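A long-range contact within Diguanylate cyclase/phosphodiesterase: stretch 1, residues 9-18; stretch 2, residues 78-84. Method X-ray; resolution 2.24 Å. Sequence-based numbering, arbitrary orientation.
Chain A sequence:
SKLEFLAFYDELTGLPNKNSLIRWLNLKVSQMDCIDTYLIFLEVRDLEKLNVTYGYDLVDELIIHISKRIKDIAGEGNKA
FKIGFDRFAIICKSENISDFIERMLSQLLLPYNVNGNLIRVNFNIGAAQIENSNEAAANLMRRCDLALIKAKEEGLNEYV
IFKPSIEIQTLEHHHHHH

Stretch 1, residues 9-18: YDELTGLPNK
Stretch 2 (78-84) NKAFKIG

One direct hydrogen bond joins the stretches: Lys82 N donates to Pro16 O over 2.9 Å, with an N-H...O angle of 156°. Beside it, Asn17 CA lies 3.2 Å from Lys82 O, a CA-H...O contact with an angle of 149° at the hydrogen. Both polar groups of the Lys82 backbone thus face stretch 1. Water 1 adds a bridge, donating to Lys82 O (2.8 Å) and to Asp10 OD2 (3.1 Å).

Residues 79-82 are extended strand, with phi from -109° to -133° and psi from 106° to 156°. Stretch 1 has an irregular backbone until Lys18 begins a helix, with Asn17 at the N-cap position. Residues 16-18 and 81-83 run in the same direction: Pro16 CA is 4.9 Å from Phe81 CA, Asn17 CA 4.9 Å from Lys82 CA, and Lys18 CA 4.6 Å from Ile83 CA. Residues 10-15 form a compact loop, closed by Asp10 N to Leu15 O (2.7 Å) and Gly14 N to Asp10 O (2.6 Å). The backbone at Gly14, phi 88° and psi -12°, calls for glycine, since a CB would jam against the carbonyl O of Thr13.

The CA-to-CB bond of Lys82 points toward stretch 1; the side chain is chi1 t, chi2 p, chi3 t, chi4 m. Its aliphatic part packs there: Lys82 CB is 3.5 Å from Thr13 CG2, and Lys82 CG is 3.5 Å from Asp10 CG. Asp10 is chi1 t. Its OD2 is 4.3 Å from Lys82 NZ, too far for a salt bridge, although the charges are opposite.

Pro16, C-gamma endo, puts CG 3.2 Å from Phe81 CD2, an apolar contact oblique to the ring (Phe81 chi1 -43°, chi2 78°). The CA-to-CB bond of Leu15 points toward the strand, its CB 4.1 Å from Lys82 CB. Ile83 (chi1 p, chi2 t) places CG2 3.7 Å from Lys18 CB; Lys18 is chi1 t. The contact buries 481 Å² in total.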

# COMPACT_ATOMS: atom_id res chain seq x y z
N TYR A 9 9.68 0.68 -12.13
CA TYR A 9 8.74 1.69 -11.65
C TYR A 9 7.38 1.65 -12.33
O TYR A 9 7.20 1.03 -13.38
CB TYR A 9 9.37 3.07 -11.81
CG TYR A 9 10.68 3.21 -11.08
CD1 TYR A 9 10.72 3.61 -9.75
CD2 TYR A 9 11.87 2.90 -11.72
CE1 TYR A 9 11.93 3.70 -9.07
CE2 TYR A 9 13.08 2.98 -11.05
CZ TYR A 9 13.11 3.39 -9.73
OH TYR A 9 14.32 3.47 -9.08
N ASP A 10 6.42 2.34 -11.71
CA ASP A 10 5.07 2.40 -12.23
C ASP A 10 4.88 3.63 -13.10
O ASP A 10 5.09 4.77 -12.67
CB ASP A 10 4.08 2.39 -11.07
CG ASP A 10 2.64 2.41 -11.53
OD1 ASP A 10 2.03 3.49 -11.58
OD2 ASP A 10 2.12 1.33 -11.88
N GLU A 11 4.50 3.40 -14.35
CA GLU A 11 4.28 4.46 -15.33
C GLU A 11 3.53 5.66 -14.76
O GLU A 11 4.09 6.75 -14.61
CB GLU A 11 3.50 3.88 -16.51
CG GLU A 11 3.03 4.91 -17.53
CD GLU A 11 4.19 5.65 -18.16
OE1 GLU A 11 4.95 5.03 -18.94
OE2 GLU A 11 4.35 6.86 -17.87
N LEU A 12 2.25 5.46 -14.45
CA LEU A 12 1.38 6.51 -13.94
C LEU A 12 1.80 7.17 -12.64
O LEU A 12 1.71 8.38 -12.48
CB LEU A 12 -0.04 5.98 -13.76
CG LEU A 12 -1.08 7.02 -13.33
CD1 LEU A 12 -1.58 7.75 -14.58
CD2 LEU A 12 -2.25 6.36 -12.61
N THR A 13 2.24 6.36 -11.68
CA THR A 13 2.58 6.91 -10.38
C THR A 13 4.04 7.32 -10.19
O THR A 13 4.33 8.26 -9.46
CB THR A 13 2.21 5.92 -9.27
OG1 THR A 13 2.29 6.57 -8.00
CG2 THR A 13 3.18 4.77 -9.24
N GLY A 14 4.95 6.61 -10.84
CA GLY A 14 6.34 6.94 -10.67
C GLY A 14 6.89 6.18 -9.47
O GLY A 14 8.09 6.14 -9.24
N LEU A 15 6.00 5.59 -8.70
CA LEU A 15 6.44 4.81 -7.55
C LEU A 15 7.09 3.53 -8.04
O LEU A 15 6.82 3.07 -9.15
CB LEU A 15 5.24 4.45 -6.66
CG LEU A 15 4.99 5.30 -5.41
CD1 LEU A 15 5.35 6.75 -5.69
CD2 LEU A 15 3.54 5.17 -4.99
N PRO A 16 7.99 2.96 -7.23
CA PRO A 16 8.62 1.71 -7.67
C PRO A 16 7.53 0.64 -7.70
O PRO A 16 6.58 0.70 -6.91
CB PRO A 16 9.70 1.48 -6.60
CG PRO A 16 9.23 2.27 -5.41
CD PRO A 16 8.61 3.49 -6.01
N ASN A 17 7.64 -0.33 -8.60
CA ASN A 17 6.61 -1.36 -8.73
C ASN A 17 6.84 -2.62 -7.89
O ASN A 17 7.60 -2.59 -6.92
CB ASN A 17 6.43 -1.75 -10.20
CG ASN A 17 7.68 -2.37 -10.79
OD1 ASN A 17 7.75 -2.61 -12.00
ND2 ASN A 17 8.66 -2.65 -9.95
N LYS A 18 6.19 -3.71 -8.26
CA LYS A 18 6.33 -4.94 -7.49
C LYS A 18 7.71 -5.60 -7.61
O LYS A 18 8.15 -6.29 -6.69
CB LYS A 18 5.23 -5.94 -7.87
CG LYS A 18 5.23 -7.16 -6.98
CD LYS A 18 4.17 -8.18 -7.37
CE LYS A 18 2.77 -7.74 -6.98
NZ LYS A 18 1.80 -8.89 -7.02
N ASN A 78 10.87 5.40 4.96
CA ASN A 78 10.01 4.28 4.57
C ASN A 78 9.81 4.31 3.06
O ASN A 78 9.92 5.36 2.43
CB ASN A 78 8.66 4.37 5.28
CG ASN A 78 8.79 4.18 6.78
OD1 ASN A 78 7.90 4.57 7.54
ND2 ASN A 78 9.89 3.58 7.21
N LYS A 79 9.53 3.14 2.49
CA LYS A 79 9.34 3.02 1.05
C LYS A 79 7.89 2.76 0.67
O LYS A 79 7.17 2.05 1.37
CB LYS A 79 10.21 1.89 0.50
CG LYS A 79 11.70 2.16 0.57
CD LYS A 79 12.10 3.31 -0.35
CE LYS A 79 11.83 2.97 -1.82
NZ LYS A 79 12.42 3.96 -2.77
N ALA A 80 7.48 3.33 -0.46
CA ALA A 80 6.13 3.18 -0.96
C ALA A 80 6.20 2.64 -2.39
O ALA A 80 7.01 3.11 -3.19
CB ALA A 80 5.41 4.52 -0.93
N PHE A 81 5.35 1.66 -2.70
CA PHE A 81 5.34 1.06 -4.04
C PHE A 81 3.95 0.91 -4.62
O PHE A 81 2.96 0.85 -3.89
CB PHE A 81 5.98 -0.33 -4.00
CG PHE A 81 7.22 -0.41 -3.17
CD1 PHE A 81 7.15 -0.47 -1.78
CD2 PHE A 81 8.47 -0.40 -3.77
CE1 PHE A 81 8.30 -0.52 -1.00
CE2 PHE A 81 9.64 -0.45 -3.00
CZ PHE A 81 9.55 -0.51 -1.61
N LYS A 82 3.88 0.85 -5.95
CA LYS A 82 2.61 0.64 -6.64
C LYS A 82 2.75 -0.74 -7.25
O LYS A 82 3.47 -0.91 -8.23
CB LYS A 82 2.39 1.68 -7.73
CG LYS A 82 1.08 1.49 -8.50
CD LYS A 82 -0.14 1.83 -7.65
CE LYS A 82 -1.46 1.46 -8.33
NZ LYS A 82 -1.59 1.97 -9.73
N ILE A 83 2.07 -1.72 -6.68
CA ILE A 83 2.18 -3.09 -7.15
C ILE A 83 0.99 -3.68 -7.89
O ILE A 83 1.05 -4.80 -8.39
CB ILE A 83 2.52 -4.02 -5.98
CG1 ILE A 83 1.44 -3.92 -4.90
CG2 ILE A 83 3.87 -3.62 -5.38
CD1 ILE A 83 1.71 -4.78 -3.70
N GLY A 84 -0.10 -2.93 -7.96
CA GLY A 84 -1.28 -3.43 -8.65
C GLY A 84 -2.10 -2.23 -9.08
O GLY A 84 -1.88 -1.13 -8.61
O HOH W 1 2.59 -1.53 -10.84